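Local coordinates for protein NAD(P)H dehydrogenase (quinone) (Mycobacterium tuberculosis, PDB 1XDI) that uses FAD to reduce quinones such as menadione with electrons from NADH or NADPH, at residues I372-L386 / G400-I414. Residues are numbered along the deposited sequence; the frame is centred on the assembly and turned at random.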
ATOM      1  N   ILE A 372      -6.323 -13.497 -20.223  1.00 27.10           N
ATOM      2  CA  ILE A 372      -7.547 -13.044 -19.585  1.00 26.54           C
ATOM      3  C   ILE A 372      -8.717 -13.659 -20.325  1.00 28.93           C
ATOM      4  O   ILE A 372      -9.624 -14.235 -19.700  1.00 29.60           O
ATOM      5  CB  ILE A 372      -7.644 -11.510 -19.564  1.00 23.58           C
ATOM      6  CG1 ILE A 372      -6.478 -10.932 -18.760  1.00 21.53           C
ATOM      7  CG2 ILE A 372      -8.919 -11.090 -18.937  1.00 21.01           C
ATOM      8  CD1 ILE A 372      -6.295  -9.477 -18.892  1.00 18.86           C
ATOM      9  N   ASP A 373      -8.665 -13.594 -21.655  1.00 30.84           N
ATOM     10  CA  ASP A 373      -9.745 -14.104 -22.516  1.00 31.87           C
ATOM     11  C   ASP A 373      -9.928 -15.613 -22.460  1.00 32.88           C
ATOM     12  O   ASP A 373     -10.952 -16.145 -22.914  1.00 33.93           O
ATOM     13  CB  ASP A 373      -9.527 -13.694 -23.981  1.00 30.68           C
ATOM     14  CG  ASP A 373      -9.788 -12.211 -24.232  1.00 29.95           C
ATOM     15  OD1 ASP A 373     -10.373 -11.525 -23.359  1.00 28.55           O
ATOM     16  OD2 ASP A 373      -9.411 -11.741 -25.322  1.00 28.39           O
ATOM     17  N   ALA A 374      -8.942 -16.320 -21.927  1.00 33.18           N
ATOM     18  CA  ALA A 374      -9.072 -17.768 -21.844  1.00 33.37           C
ATOM     19  C   ALA A 374      -9.725 -18.139 -20.547  1.00 33.78           C
ATOM     20  O   ALA A 374     -10.120 -19.272 -20.354  1.00 35.42           O
ATOM     21  CB  ALA A 374      -7.734 -18.421 -21.929  1.00 32.75           C
ATOM     22  N   GLY A 375      -9.843 -17.185 -19.643  1.00 33.82           N
ATOM     23  CA  GLY A 375     -10.452 -17.514 -18.375  1.00 32.95           C
ATOM     24  C   GLY A 375      -9.431 -17.817 -17.301  1.00 32.36           C
ATOM     25  O   GLY A 375      -9.818 -17.897 -16.141  1.00 32.52           O
ATOM     26  N   SER A 376      -8.153 -17.994 -17.658  1.00 30.82           N
ATOM     27  CA  SER A 376      -7.116 -18.255 -16.646  1.00 29.75           C
ATOM     28  C   SER A 376      -6.935 -17.087 -15.657  1.00 29.07           C
ATOM     29  O   SER A 376      -6.680 -17.308 -14.483  1.00 29.17           O
ATOM     30  CB  SER A 376      -5.787 -18.532 -17.303  1.00 29.16           C
ATOM     31  OG  SER A 376      -6.023 -19.144 -18.540  1.00 31.96           O
ATOM     32  N   VAL A 377      -7.023 -15.846 -16.109  1.00 27.68           N
ATOM     33  CA  VAL A 377      -6.924 -14.765 -15.155  1.00 26.66           C
ATOM     34  C   VAL A 377      -8.278 -14.002 -15.115  1.00 27.27           C
ATOM     35  O   VAL A 377      -8.867 -13.658 -16.161  1.00 27.76           O
ATOM     36  CB  VAL A 377      -5.749 -13.819 -15.474  1.00 25.07           C
ATOM     37  CG1 VAL A 377      -5.755 -12.711 -14.490  1.00 24.92           C
ATOM     38  CG2 VAL A 377      -4.443 -14.529 -15.360  1.00 22.24           C
ATOM     39  N   ALA A 378      -8.777 -13.748 -13.905  1.00 26.11           N
ATOM     40  CA  ALA A 378     -10.068 -13.081 -13.753  1.00 24.34           C
ATOM     41  C   ALA A 378      -9.868 -11.600 -13.801  1.00 23.77           C
ATOM     42  O   ALA A 378      -9.609 -10.997 -12.755  1.00 25.62           O
ATOM     43  CB  ALA A 378     -10.698 -13.473 -12.437  1.00 22.74           C
ATOM     44  N   ALA A 379     -10.014 -10.994 -14.981  1.00 21.88           N
ATOM     45  CA  ALA A 379      -9.776  -9.556 -15.090  1.00 20.24           C
ATOM     46  C   ALA A 379     -10.704  -8.741 -15.971  1.00 19.41           C
ATOM     47  O   ALA A 379     -11.403  -9.274 -16.807  1.00 20.28           O
ATOM     48  CB  ALA A 379      -8.343  -9.331 -15.542  1.00 20.30           C
ATOM     49  N   ARG A 380     -10.683  -7.426 -15.774  1.00 18.22           N
ATOM     50  CA  ARG A 380     -11.468  -6.467 -16.552  1.00 16.07           C
ATOM     51  C   ARG A 380     -10.450  -5.849 -17.510  1.00 14.70           C
ATOM     52  O   ARG A 380      -9.317  -5.648 -17.136  1.00 15.42           O
ATOM     53  CB  ARG A 380     -12.048  -5.382 -15.648  1.00 16.22           C
ATOM     54  CG  ARG A 380     -13.547  -5.216 -15.738  1.00 18.09           C
ATOM     55  CD  ARG A 380     -14.033  -4.164 -14.750  1.00 20.01           C
ATOM     56  NE  ARG A 380     -13.906  -4.595 -13.365  1.00 20.67           N
ATOM     57  CZ  ARG A 380     -13.333  -3.861 -12.416  1.00 23.03           C
ATOM     58  NH1 ARG A 380     -12.824  -2.679 -12.706  1.00 23.18           N
ATOM     59  NH2 ARG A 380     -13.310  -4.265 -11.151  1.00 24.39           N
ATOM     60  N   THR A 381     -10.846  -5.543 -18.734  1.00 12.49           N
ATOM     61  CA  THR A 381      -9.942  -4.990 -19.713  1.00  9.16           C
ATOM     62  C   THR A 381     -10.561  -3.819 -20.492  1.00  8.98           C
ATOM     63  O   THR A 381     -11.752  -3.740 -20.666  1.00  9.94           O
ATOM     64  CB  THR A 381      -9.612  -6.056 -20.753  1.00  8.73           C
ATOM     65  OG1 THR A 381     -10.579  -5.990 -21.812  1.00  7.46           O
ATOM     66  CG2 THR A 381      -9.687  -7.445 -20.147  1.00  7.51           C
ATOM     67  N   ILE A 382      -9.735  -2.935 -21.025  1.00  8.31           N
ATOM     68  CA  ILE A 382     -10.249  -1.845 -21.838  1.00  5.20           C
ATOM     69  C   ILE A 382      -9.231  -1.482 -22.897  1.00  5.32           C
ATOM     70  O   ILE A 382      -8.046  -1.627 -22.688  1.00  5.12           O
ATOM     71  CB  ILE A 382     -10.546  -0.631 -20.971  1.00  4.55           C
ATOM     72  CG1 ILE A 382     -10.995   0.536 -21.829  1.00  1.00           C
ATOM     73  CG2 ILE A 382      -9.322  -0.265 -20.157  1.00  3.40           C
ATOM     74  CD1 ILE A 382     -11.721   1.566 -21.007  1.00  1.00           C
ATOM     75  N   MET A 383      -9.690  -1.069 -24.061  1.00  5.98           N
ATOM     76  CA  MET A 383      -8.767  -0.635 -25.085  1.00  7.69           C
ATOM     77  C   MET A 383      -9.212   0.742 -25.496  1.00  7.33           C
ATOM     78  O   MET A 383     -10.273   0.954 -26.058  1.00  7.46           O
ATOM     79  CB  MET A 383      -8.752  -1.530 -26.298  1.00 10.95           C
ATOM     80  CG  MET A 383      -8.235  -0.786 -27.487  1.00 15.73           C
ATOM     81  SD  MET A 383      -7.691  -1.893 -28.781  1.00 25.53           S
ATOM     82  CE  MET A 383      -9.087  -1.919 -29.848  1.00 25.11           C
ATOM     83  N   LEU A 384      -8.387   1.709 -25.192  1.00  7.87           N
ATOM     84  CA  LEU A 384      -8.734   3.069 -25.533  1.00  7.49           C
ATOM     85  C   LEU A 384      -7.901   3.626 -26.716  1.00  6.03           C
ATOM     86  O   LEU A 384      -6.687   3.763 -26.631  1.00  6.11           O
ATOM     87  CB  LEU A 384      -8.565   3.883 -24.276  1.00  6.25           C
ATOM     88  CG  LEU A 384      -8.672   5.353 -24.432  1.00  8.12           C
ATOM     89  CD1 LEU A 384      -9.968   5.734 -25.085  1.00 10.32           C
ATOM     90  CD2 LEU A 384      -8.571   5.924 -23.031  1.00  9.37           C
ATOM     91  N   PRO A 385      -8.538   3.853 -27.869  1.00  3.95           N
ATOM     92  CA  PRO A 385      -7.784   4.391 -28.999  1.00  3.96           C
ATOM     93  C   PRO A 385      -7.109   5.653 -28.521  1.00  4.28           C
ATOM     94  O   PRO A 385      -7.589   6.244 -27.554  1.00  7.35           O
ATOM     95  CB  PRO A 385      -8.856   4.709 -29.993  1.00  1.38           C
ATOM     96  CG  PRO A 385      -9.796   3.558 -29.787  1.00  3.09           C
ATOM     97  CD  PRO A 385      -9.872   3.424 -28.285  1.00  2.24           C
ATOM     98  N   LEU A 386      -6.001   6.057 -29.150  1.00  2.96           N
ATOM     99  CA  LEU A 386      -5.327   7.297 -28.759  1.00  1.80           C
ATOM    100  C   LEU A 386      -5.757   8.470 -29.645  1.00  1.38           C
ATOM    101  O   LEU A 386      -5.506   9.640 -29.305  1.00  1.00           O
ATOM    102  CB  LEU A 386      -3.790   7.157 -28.843  1.00  2.34           C
ATOM    103  CG  LEU A 386      -3.131   6.533 -27.612  1.00  2.81           C
ATOM    104  CD1 LEU A 386      -1.696   6.047 -27.829  1.00  1.18           C
ATOM    105  CD2 LEU A 386      -3.226   7.583 -26.552  1.00  4.47           C
ATOM    106  N   GLY A 400      -2.754   4.516 -32.764  1.00 10.21           N
ATOM    107  CA  GLY A 400      -2.229   4.182 -31.453  1.00  8.63           C
ATOM    108  C   GLY A 400      -3.347   3.893 -30.468  1.00  7.55           C
ATOM    109  O   GLY A 400      -4.530   4.211 -30.726  1.00  4.51           O
ATOM    110  N   PHE A 401      -2.988   3.292 -29.329  1.00  7.01           N
ATOM    111  CA  PHE A 401      -4.004   2.993 -28.294  1.00  5.24           C
ATOM    112  C   PHE A 401      -3.385   2.589 -26.980  1.00  4.00           C
ATOM    113  O   PHE A 401      -2.228   2.253 -26.911  1.00  4.36           O
ATOM    114  CB  PHE A 401      -4.966   1.866 -28.770  1.00  4.36           C
ATOM    115  CG  PHE A 401      -4.314   0.491 -28.901  1.00  2.52           C
ATOM    116  CD1 PHE A 401      -3.950  -0.240 -27.782  1.00  3.52           C
ATOM    117  CD2 PHE A 401      -4.086  -0.067 -30.122  1.00  1.00           C
ATOM    118  CE1 PHE A 401      -3.378  -1.486 -27.894  1.00  2.71           C
ATOM    119  CE2 PHE A 401      -3.515  -1.313 -30.229  1.00  1.00           C
ATOM    120  CZ  PHE A 401      -3.163  -2.015 -29.124  1.00  2.30           C
ATOM    121  N   VAL A 402      -4.191   2.608 -25.932  1.00  4.04           N
ATOM    122  CA  VAL A 402      -3.760   2.169 -24.616  1.00  2.42           C
ATOM    123  C   VAL A 402      -4.701   1.122 -24.121  1.00  1.60           C
ATOM    124  O   VAL A 402      -5.897   1.335 -24.132  1.00  1.00           O
ATOM    125  CB  VAL A 402      -3.785   3.286 -23.610  1.00  1.00           C
ATOM    126  CG1 VAL A 402      -3.486   2.740 -22.211  1.00  1.00           C
ATOM    127  CG2 VAL A 402      -2.792   4.321 -24.039  1.00  1.18           C
ATOM    128  N   LYS A 403      -4.138  -0.012 -23.706  1.00  3.38           N
ATOM    129  CA  LYS A 403      -4.864  -1.156 -23.103  1.00  4.29           C
ATOM    130  C   LYS A 403      -4.441  -1.327 -21.639  1.00  3.75           C
ATOM    131  O   LYS A 403      -3.280  -1.468 -21.346  1.00  5.62           O
ATOM    132  CB  LYS A 403      -4.548  -2.504 -23.808  1.00  5.22           C
ATOM    133  CG  LYS A 403      -5.456  -2.918 -24.991  1.00  6.69           C
ATOM    134  CD  LYS A 403      -5.196  -4.396 -25.408  1.00  6.66           C
ATOM    135  CE  LYS A 403      -5.881  -4.750 -26.753  1.00  7.54           C
ATOM    136  NZ  LYS A 403      -5.570  -6.129 -27.321  1.00  5.32           N
ATOM    137  N   ILE A 404      -5.378  -1.334 -20.721  1.00  3.95           N
ATOM    138  CA  ILE A 404      -5.039  -1.552 -19.325  1.00  4.77           C
ATOM    139  C   ILE A 404      -5.860  -2.757 -18.819  1.00  3.85           C
ATOM    140  O   ILE A 404      -7.037  -2.868 -19.159  1.00  2.07           O
ATOM    141  CB  ILE A 404      -5.328  -0.256 -18.534  1.00  6.73           C
ATOM    142  CG1 ILE A 404      -4.024   0.534 -18.387  1.00  6.85           C
ATOM    143  CG2 ILE A 404      -5.950  -0.559 -17.196  1.00  7.11           C
ATOM    144  CD1 ILE A 404      -4.276   1.985 -17.935  1.00  6.45           C
ATOM    145  N   PHE A 405      -5.246  -3.665 -18.057  1.00  3.54           N
ATOM    146  CA  PHE A 405      -5.962  -4.854 -17.538  1.00  5.70           C
ATOM    147  C   PHE A 405      -6.013  -4.873 -16.027  1.00  6.86           C
ATOM    148  O   PHE A 405      -5.011  -4.581 -15.391  1.00  9.72           O
ATOM    149  CB  PHE A 405      -5.302  -6.181 -17.926  1.00  5.32           C
ATOM    150  CG  PHE A 405      -5.029  -6.326 -19.358  1.00  4.67           C
ATOM    151  CD1 PHE A 405      -5.983  -5.942 -20.304  1.00  6.63           C
ATOM    152  CD2 PHE A 405      -3.793  -6.790 -19.774  1.00  4.10           C
ATOM    153  CE1 PHE A 405      -5.703  -6.007 -21.678  1.00  6.88           C
ATOM    154  CE2 PHE A 405      -3.480  -6.871 -21.127  1.00  6.34           C
ATOM    155  CZ  PHE A 405      -4.437  -6.476 -22.090  1.00  8.90           C
ATOM    156  N   CYS A 406      -7.132  -5.254 -15.434  1.00  7.66           N
ATOM    157  CA  CYS A 406      -7.156  -5.259 -13.992  1.00 10.13           C
ATOM    158  C   CYS A 406      -7.939  -6.331 -13.303  1.00 12.25           C
ATOM    159  O   CYS A 406      -8.913  -6.861 -13.815  1.00 11.23           O
ATOM    160  CB  CYS A 406      -7.597  -3.898 -13.434  1.00  8.98           C
ATOM    161  SG  CYS A 406      -9.368  -3.563 -13.508  1.00  7.18           S
ATOM    162  N   ARG A 407      -7.482  -6.639 -12.101  1.00 15.73           N
ATOM    163  CA  ARG A 407      -8.132  -7.614 -11.276  1.00 19.13           C
ATOM    164  C   ARG A 407      -9.658  -7.281 -11.187  1.00 21.34           C
ATOM    165  O   ARG A 407     -10.051  -6.116 -11.084  1.00 21.88           O
ATOM    166  CB  ARG A 407      -7.481  -7.567  -9.923  1.00 19.88           C
ATOM    167  CG  ARG A 407      -7.445  -8.903  -9.254  1.00 24.92           C
ATOM    168  CD  ARG A 407      -6.506  -9.834  -9.980  1.00 24.16           C
ATOM    169  NE  ARG A 407      -5.124  -9.555  -9.633  1.00 24.51           N
ATOM    170  CZ  ARG A 407      -4.120 -10.358  -9.967  1.00 26.26           C
ATOM    171  NH1 ARG A 407      -4.364 -11.479 -10.653  1.00 24.01           N
ATOM    172  NH2 ARG A 407      -2.868 -10.045  -9.623  1.00 26.29           N
ATOM    173  N   ARG A 408     -10.499  -8.321 -11.259  1.00 23.42           N
ATOM    174  CA  ARG A 408     -11.969  -8.222 -11.218  1.00 24.32           C
ATOM    175  C   ARG A 408     -12.557  -7.512 -10.018  1.00 23.16           C
ATOM    176  O   ARG A 408     -13.326  -6.573 -10.140  1.00 22.55           O
ATOM    177  CB  ARG A 408     -12.572  -9.612 -11.244  1.00 27.82           C
ATOM    178  CG  ARG A 408     -12.744 -10.199 -12.592  1.00 32.04           C
ATOM    179  CD  ARG A 408     -14.185 -10.070 -13.006  1.00 37.14           C
ATOM    180  NE  ARG A 408     -14.350 -10.462 -14.404  1.00 42.10           N
ATOM    181  CZ  ARG A 408     -15.329 -10.009 -15.192  1.00 44.40           C
ATOM    182  NH1 ARG A 408     -16.244  -9.148 -14.716  1.00 44.18           N
ATOM    183  NH2 ARG A 408     -15.365 -10.386 -16.470  1.00 45.40           N
ATOM    184  N   SER A 409     -12.215  -8.015  -8.851  1.00 22.55           N
ATOM    185  CA  SER A 409     -12.712  -7.464  -7.613  1.00 22.28           C
ATOM    186  C   SER A 409     -11.915  -6.260  -7.140  1.00 21.93           C
ATOM    187  O   SER A 409     -12.412  -5.128  -7.123  1.00 23.84           O
ATOM    188  CB  SER A 409     -12.697  -8.563  -6.555  1.00 21.94           C
ATOM    189  OG  SER A 409     -11.509  -9.335  -6.642  1.00 23.97           O
ATOM    190  N   THR A 410     -10.662  -6.490  -6.784  1.00 20.08           N
ATOM    191  CA  THR A 410      -9.831  -5.432  -6.264  1.00 17.87           C
ATOM    192  C   THR A 410      -9.469  -4.273  -7.165  1.00 16.21           C
ATOM    193  O   THR A 410      -9.072  -3.248  -6.653  1.00 15.57           O
ATOM    194  CB  THR A 410      -8.512  -6.001  -5.719  1.00 19.18           C
ATOM    195  OG1 THR A 410      -7.630  -6.332  -6.809  1.00 21.62           O
ATOM    196  CG2 THR A 410      -8.786  -7.244  -4.877  1.00 19.73           C
ATOM    197  N   GLY A 411      -9.590  -4.418  -8.490  1.00 15.53           N
ATOM    198  CA  GLY A 411      -9.181  -3.354  -9.417  1.00 13.37           C
ATOM    199  C   GLY A 411      -7.646  -3.144  -9.535  1.00 12.12           C
ATOM    200  O   GLY A 411      -7.185  -2.166 -10.104  1.00 13.03           O
ATOM    201  N   VAL A 412      -6.843  -4.040  -8.980  1.00 10.14           N
ATOM    202  CA  VAL A 412      -5.409  -3.901  -9.050  1.00  8.97           C
ATOM    203  C   VAL A 412      -4.903  -4.093 -10.483  1.00  9.06           C
ATOM    204  O   VAL A 412      -5.227  -5.084 -11.113  1.00  8.88           O
ATOM    205  CB  VAL A 412      -4.738  -4.949  -8.169  1.00  9.20           C
ATOM    206  CG1 VAL A 412      -3.259  -4.972  -8.442  1.00 10.29           C
ATOM    207  CG2 VAL A 412      -4.987  -4.648  -6.720  1.00 10.36           C
ATOM    208  N   VAL A 413      -4.086  -3.160 -10.981  1.00  8.69           N
ATOM    209  CA  VAL A 413      -3.544  -3.230 -12.338  1.00  6.75           C
ATOM    210  C   VAL A 413      -2.673  -4.472 -12.499  1.00  6.88           C
ATOM    211  O   VAL A 413      -1.785  -4.671 -11.677  1.00  8.10           O
ATOM    212  CB  VAL A 413      -2.726  -1.953 -12.663  1.00  5.48           C
ATOM    213  CG1 VAL A 413      -2.047  -2.086 -13.997  1.00  5.15           C
ATOM    214  CG2 VAL A 413      -3.654  -0.756 -12.732  1.00  5.82           C
ATOM    215  N   ILE A 414      -2.908  -5.294 -13.535  1.00  4.35           N
ATOM    216  CA  ILE A 414      -2.112  -6.502 -13.711  1.00  5.00           C
ATOM    217  C   ILE A 414      -1.453  -6.623 -15.042  1.00  6.20           C
ATOM    218  O   ILE A 414      -0.699  -7.584 -15.301  1.00  3.91           O
ATOM    219  CB  ILE A 414      -2.918  -7.751 -13.633  1.00  5.64           C
ATOM    220  CG1 ILE A 414      -3.956  -7.747 -14.723  1.00  8.05           C
ATOM    221  CG2 ILE A 414      -3.608  -7.853 -12.342  1.00  8.45           C
ATOM    222  CD1 ILE A 414      -4.703  -9.042 -14.723  1.00  9.92           C
TER
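Arg380 and Cys406 pair through both backbone N-H groups, and the same antiparallel hydrogen-bonded pattern recurs at Leu384 with Val402, where Leu384 N lies 2.7 Å from Val402 O. Between them the strands part slightly at Ile382 and Ile404, whose bond from Ile404 N is weak. Just past the strand ends, Leu386 N makes a single bond to Gly400 O from above its carbonyl plane.

On the face of the sheet that carries Met383, Lys403 and Phe405, Met383 sets SD over the centre of the Phe401 ring, 4.1 Å from its centroid, a Met-aromatic contact. Its first two torsions are extended (chi1 158°, chi2 161°), which carries SD out to the ring. SD also touches CE of Lys403. Farther along, Ile372 CD1 comes down on one face of the Phe405 ring, while Thr381 CB meets that ring obliquely at CD1. On the face carrying Arg380 and Cys406, the Arg380 guanidinium lies with Cys406 SG over it, and NH2 donates to Arg408 O from above the carbonyl plane, tying the strand to the turn after Arg407.

Lys403 reaches out to salt bridges with Asp222 and Asp224. In the dimerisation domain, strand 379-385 forms the edge of the chain's antiparallel sheet; strand 401-407 separates it from strand 413-420, and helix 454-464 packs on Ile404 and Cys406.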